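Local coordinates for hypothetical protein PA2201 (Pseudomonas aeruginosa, PDB 2FEF) that is of unknown function but is probably a PoNi-type immunity protein that protects the bacterium against a PoNe-family DNase toxin, at residues R31-A36 with I91-A96. Numbering follows the deposited sequence. Where two conformers were deposited one is given.
Sequences RNIDLA and IDRGLA
The guanidinium of R31 turns one edge to the carboxylate of D92 and takes CG2 of I33 over the centre of one face, 4.0 Å above the plane; that of R93 carries CD2 of L35 on one face, displaced toward the rim. The R31–D92 pair illustrates a side-on salt bridge in which each donor has its own acceptor. NE of R31 reaches OD1 of D92 at 3.0 Å, almost straight at 173° and in the guanidinium plane, while NH2 of R31 reaches OD2 of D92 at 2.9 Å. The two groups are nevertheless far from coplanar: their planes lie 74° apart, and both oxygens are approached from above the carboxylate plane. OD1 of D92 also accepts a hydrogen bond from W256 NE1, so three N-H groups hold this buried carboxylate and limit its rotation. The setting is a helical N-terminal region, where the loop leading into helix 35-54 runs past the C-terminal end of helix 66-93. That helix closes in a Schellman motif, with G94 at positive phi and its N bonded to I91 O at 3.1 Å. Within this turn, next to G94, R93 has CG anti to its backbone N (chi1 -176°), and the bend at chi2 swings CD toward the loop. There CD2 of L35 sits 3.5 Å from NE of R93, the two side chains crossing at about a right angle. The polar end of R93 is held by R27 O through NH1. Between the two arginines, I33 fills in with its branches: CD1 lies 4.3 Å from CD of R93, and CG2 lies 4.4 Å from CB of D92.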
loop_
_atom_site.group_PDB
_atom_site.type_symbol
_atom_site.label_atom_id
_atom_site.label_comp_id
_atom_site.label_asym_id
_atom_site.label_seq_id
_atom_site.Cartn_x
_atom_site.Cartn_y
_atom_site.Cartn_z
ATOM N N ARG B 31 6.820 -26.752 -1.657
ATOM C CA ARG B 31 7.729 -26.729 -2.798
ATOM C C ARG B 31 8.908 -25.864 -2.414
ATOM O O ARG B 31 8.871 -25.198 -1.373
ATOM C CB ARG B 31 7.023 -26.159 -4.047
ATOM C CG ARG B 31 6.613 -24.702 -3.952
ATOM C CD ARG B 31 5.741 -24.285 -5.139
ATOM N NE ARG B 31 5.429 -22.839 -5.106
ATOM C CZ ARG B 31 6.169 -21.880 -5.649
ATOM N NH1 ARG B 31 7.289 -22.165 -6.317
ATOM N NH2 ARG B 31 5.781 -20.597 -5.515
ATOM N N ASN B 32 9.957 -25.861 -3.243
ATOM C CA ASN B 32 11.149 -25.050 -2.985
ATOM C C ASN B 32 10.820 -23.576 -3.120
ATOM O O ASN B 32 10.407 -23.115 -4.190
ATOM C CB ASN B 32 12.308 -25.404 -3.938
ATOM C CG ASN B 32 13.578 -24.605 -3.637
ATOM O OD1 ASN B 32 14.098 -24.647 -2.528
ATOM N ND2 ASN B 32 14.065 -23.866 -4.626
ATOM N N ILE B 33 10.967 -22.834 -2.038
ATOM C CA ILE B 33 10.687 -21.386 -2.077
ATOM C C ILE B 33 11.816 -20.659 -1.375
ATOM O O ILE B 33 12.606 -21.281 -0.664
ATOM C CB ILE B 33 9.333 -21.041 -1.417
ATOM C CG1 ILE B 33 9.342 -21.411 0.072
ATOM C CG2 ILE B 33 8.176 -21.673 -2.203
ATOM C CD1 ILE B 33 8.162 -20.869 0.840
ATOM N N ASP B 34 11.939 -19.358 -1.611
ATOM C CA ASP B 34 12.880 -18.579 -0.830
ATOM C C ASP B 34 12.133 -18.060 0.394
ATOM O O ASP B 34 11.209 -17.253 0.244
ATOM C CB ASP B 34 13.423 -17.423 -1.663
ATOM C CG ASP B 34 14.439 -16.608 -0.899
ATOM O OD1 ASP B 34 14.053 -15.897 0.060
ATOM O OD2 ASP B 34 15.631 -16.698 -1.248
ATOM N N LEU B 35 12.505 -18.510 1.592
ATOM C CA LEU B 35 11.749 -18.120 2.784
ATOM C C LEU B 35 11.764 -16.615 3.082
ATOM O O LEU B 35 10.768 -16.082 3.585
ATOM C CB LEU B 35 12.153 -18.934 4.026
ATOM C CG LEU B 35 11.701 -20.407 4.031
ATOM C CD1 LEU B 35 12.314 -21.136 5.206
ATOM C CD2 LEU B 35 10.166 -20.483 4.076
ATOM N N ALA B 36 12.878 -15.935 2.796
ATOM C CA ALA B 36 12.922 -14.468 3.010
ATOM C C ALA B 36 11.919 -13.733 2.118
ATOM O O ALA B 36 11.155 -12.883 2.582
ATOM C CB ALA B 36 14.347 -13.917 2.805
ATOM N N ILE B 91 -0.499 -21.949 1.057
ATOM C CA ILE B 91 -0.279 -23.275 0.456
ATOM C C ILE B 91 1.221 -23.523 0.164
ATOM O O ILE B 91 1.821 -24.560 0.585
ATOM C CB ILE B 91 -1.107 -23.476 -0.870
ATOM C CG1 ILE B 91 -2.617 -23.298 -0.591
ATOM C CG2 ILE B 91 -0.809 -24.935 -1.434
ATOM C CD1 ILE B 91 -3.477 -23.188 -1.847
ATOM N N ASP B 92 1.844 -22.581 -0.546
ATOM C CA ASP B 92 3.317 -22.660 -0.795
ATOM C C ASP B 92 4.123 -22.899 0.488
ATOM O O ASP B 92 5.059 -23.713 0.523
ATOM C CB ASP B 92 3.820 -21.345 -1.398
ATOM C CG ASP B 92 3.533 -21.197 -2.890
ATOM O OD1 ASP B 92 3.025 -22.141 -3.529
ATOM O OD2 ASP B 92 3.801 -20.070 -3.416
ATOM N N ARG B 93 3.731 -22.198 1.556
ATOM C CA ARG B 93 4.502 -22.173 2.797
ATOM C C ARG B 93 4.411 -23.484 3.572
ATOM O O ARG B 93 5.220 -23.726 4.471
ATOM C CB ARG B 93 4.039 -21.022 3.708
ATOM C CG ARG B 93 4.880 -20.883 5.003
ATOM C CD ARG B 93 6.341 -20.589 4.689
ATOM N NE ARG B 93 7.172 -20.542 5.905
ATOM C CZ ARG B 93 7.598 -21.610 6.574
ATOM N NH1 ARG B 93 7.303 -22.844 6.141
ATOM N NH2 ARG B 93 8.339 -21.439 7.683
ATOM N N GLY B 94 3.415 -24.308 3.257
ATOM C CA GLY B 94 3.259 -25.595 3.953
ATOM C C GLY B 94 2.291 -25.537 5.127
ATOM O O GLY B 94 2.250 -26.469 5.925
ATOM N N LEU B 95 1.494 -24.466 5.241
ATOM C CA LEU B 95 0.464 -24.403 6.308
ATOM C C LEU B 95 -0.509 -25.586 6.148
ATOM O O LEU B 95 -0.921 -25.923 5.032
ATOM C CB LEU B 95 -0.273 -23.045 6.314
ATOM C CG LEU B 95 0.639 -21.883 6.777
ATOM C CD1 LEU B 95 -0.026 -20.561 6.584
ATOM C CD2 LEU B 95 0.939 -22.044 8.241
ATOM N N ALA B 96 -0.853 -26.224 7.254
ATOM C CA ALA B 96 -1.660 -27.438 7.179
ATOM C C ALA B 96 -3.119 -27.094 6.906
ATOM O O ALA B 96 -3.527 -25.906 6.930
ATOM C CB ALA B 96 -1.515 -28.259 8.413
#